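PDB 4K7J: GDSL-like Lipase/Acylhydrolase family protein from Neisseria meningitidis, which probably removes O-acetyl groups from peptidoglycan, acting as an SGNH-family esterase with a catalytic triad. Local coordinates for residues 145-150 against 200-205. Sequence-based numbering, arbitrary orientation.
Sequences SKQRVS and INIENP
The guanidinium of Arg148 lies over Pro205, whose CA sits 3.7 Å from Arg148 CZ, above the centre of the flat group. Arg148 sits in the last bridged pair of an antiparallel beta ladder, and Pro205 lies in the loop just beyond it. Strands 147-155 and 195-203 run side by side here in one sheet of a beta sandwich, consistent with a galactose-binding-like domain, that packs beside the mixed esterase sheet. Arg148 and Glu203 form a hydrogen-bonded pair: Arg148 N gives to Glu203 O at 2.8 Å, and Glu203 N bonds back to Arg148 O. Ser150 and Asn201 repeat the pattern, with Asn201 N 2.7 Å from Ser150 O. All four side chains emerge on one face. There Arg148 NH1 stays 4.4 Å from Glu203 OE1, too far for a salt bridge; Glu203 instead uses OE2 to pair with Arg55 of strand 53-60, which ties this face to the esterase sheet. Ser150 OG bonds Asp180 on the neighbouring strand.

Val149 and Ile202 emerge on the other face, where both touch Leu187 of strand 187-191. Gln147 crosses Ile202 at about a right angle, its CG 3.7 Å from Ile202 CG2. The bend about CB-CG (chi2 -91°) swings CD away from an extended course. A water donates to both Gln147 OE1 and Ile202 O. On the strand face shared with Glu203, Asn201 ND2 points straight at Glu203 OE2, 3.1 Å away, meeting it from above the carboxylate plane.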
# COMPACT_ATOMS: atom_id res chain seq x y z
N SER A 145 0.50 10.92 -21.76
CA SER A 145 -0.81 11.37 -22.20
C SER A 145 -1.53 11.83 -20.93
O SER A 145 -1.17 11.42 -19.83
CB SER A 145 -1.59 10.24 -22.88
OG SER A 145 -1.75 9.13 -22.02
N LYS A 146 -2.54 12.67 -21.10
CA LYS A 146 -3.25 13.25 -19.97
C LYS A 146 -3.81 12.18 -19.03
O LYS A 146 -4.64 11.36 -19.43
CB LYS A 146 -4.38 14.16 -20.46
CG LYS A 146 -3.91 15.26 -21.40
CD LYS A 146 -5.07 16.08 -21.93
CE LYS A 146 -4.59 17.14 -22.91
NZ LYS A 146 -3.88 16.53 -24.07
N GLN A 147 -3.34 12.19 -17.78
CA GLN A 147 -3.82 11.24 -16.78
C GLN A 147 -4.96 11.84 -15.97
O GLN A 147 -5.15 13.06 -15.93
CB GLN A 147 -2.69 10.86 -15.82
CG GLN A 147 -1.34 10.56 -16.47
CD GLN A 147 -1.16 9.09 -16.83
OE1 GLN A 147 -1.64 8.19 -16.14
NE2 GLN A 147 -0.45 8.85 -17.93
N ARG A 148 -5.73 10.97 -15.34
CA ARG A 148 -6.66 11.38 -14.31
C ARG A 148 -5.81 11.60 -13.08
O ARG A 148 -4.95 10.79 -12.76
CB ARG A 148 -7.69 10.29 -14.05
CG ARG A 148 -8.50 9.91 -15.28
CD ARG A 148 -9.31 8.65 -15.05
NE ARG A 148 -10.15 8.35 -16.20
CZ ARG A 148 -10.67 7.16 -16.45
NH1 ARG A 148 -10.42 6.14 -15.63
NH2 ARG A 148 -11.43 6.98 -17.53
N VAL A 149 -6.03 12.73 -12.41
CA VAL A 149 -5.26 13.07 -11.23
C VAL A 149 -6.19 13.42 -10.09
O VAL A 149 -7.10 14.24 -10.25
CB VAL A 149 -4.30 14.24 -11.50
CG1 VAL A 149 -3.52 14.61 -10.23
CG2 VAL A 149 -3.34 13.87 -12.61
N SER A 150 -5.97 12.78 -8.95
CA SER A 150 -6.66 13.12 -7.72
C SER A 150 -5.61 13.35 -6.63
O SER A 150 -4.54 12.73 -6.66
CB SER A 150 -7.61 11.99 -7.32
OG SER A 150 -8.72 11.90 -8.21
N ILE A 200 -1.20 11.16 -3.96
CA ILE A 200 -1.67 11.73 -5.21
C ILE A 200 -1.90 10.59 -6.19
O ILE A 200 -0.98 9.82 -6.47
CB ILE A 200 -0.61 12.67 -5.79
CG1 ILE A 200 -0.37 13.85 -4.86
CG2 ILE A 200 -1.01 13.13 -7.18
CD1 ILE A 200 0.72 14.78 -5.34
N ASN A 201 -3.11 10.48 -6.71
CA ASN A 201 -3.46 9.38 -7.60
C ASN A 201 -3.30 9.79 -9.03
O ASN A 201 -3.84 10.81 -9.45
CB ASN A 201 -4.90 8.94 -7.40
CG ASN A 201 -5.21 7.66 -8.15
OD1 ASN A 201 -4.34 6.82 -8.36
ND2 ASN A 201 -6.46 7.51 -8.59
N ILE A 202 -2.56 8.99 -9.80
CA ILE A 202 -2.31 9.29 -11.20
C ILE A 202 -2.66 8.06 -12.04
O ILE A 202 -1.94 7.05 -11.99
CB ILE A 202 -0.85 9.72 -11.39
CG1 ILE A 202 -0.53 10.90 -10.45
CG2 ILE A 202 -0.55 10.07 -12.84
CD1 ILE A 202 0.93 11.29 -10.42
N GLU A 203 -3.76 8.14 -12.78
CA GLU A 203 -4.35 7.00 -13.49
C GLU A 203 -4.44 7.25 -15.00
O GLU A 203 -4.77 8.36 -15.44
CB GLU A 203 -5.76 6.70 -12.96
CG GLU A 203 -5.81 5.98 -11.63
CD GLU A 203 -7.22 5.69 -11.17
OE1 GLU A 203 -8.19 6.16 -11.82
OE2 GLU A 203 -7.37 4.98 -10.15
N ASN A 204 -4.18 6.21 -15.78
CA ASN A 204 -4.31 6.27 -17.23
C ASN A 204 -5.78 6.03 -17.61
O ASN A 204 -6.38 5.04 -17.18
CB ASN A 204 -3.33 5.27 -17.86
CG ASN A 204 -3.81 4.69 -19.19
OD1 ASN A 204 -4.45 5.36 -20.01
ND2 ASN A 204 -3.47 3.42 -19.41
N PRO A 205 -6.36 6.94 -18.39
CA PRO A 205 -7.78 6.92 -18.81
C PRO A 205 -8.20 5.66 -19.58
O PRO A 205 -9.38 5.32 -19.58
CB PRO A 205 -7.89 8.14 -19.72
CG PRO A 205 -6.48 8.41 -20.19
CD PRO A 205 -5.63 8.07 -19.00
O HOH W 1 0.11 6.91 -14.37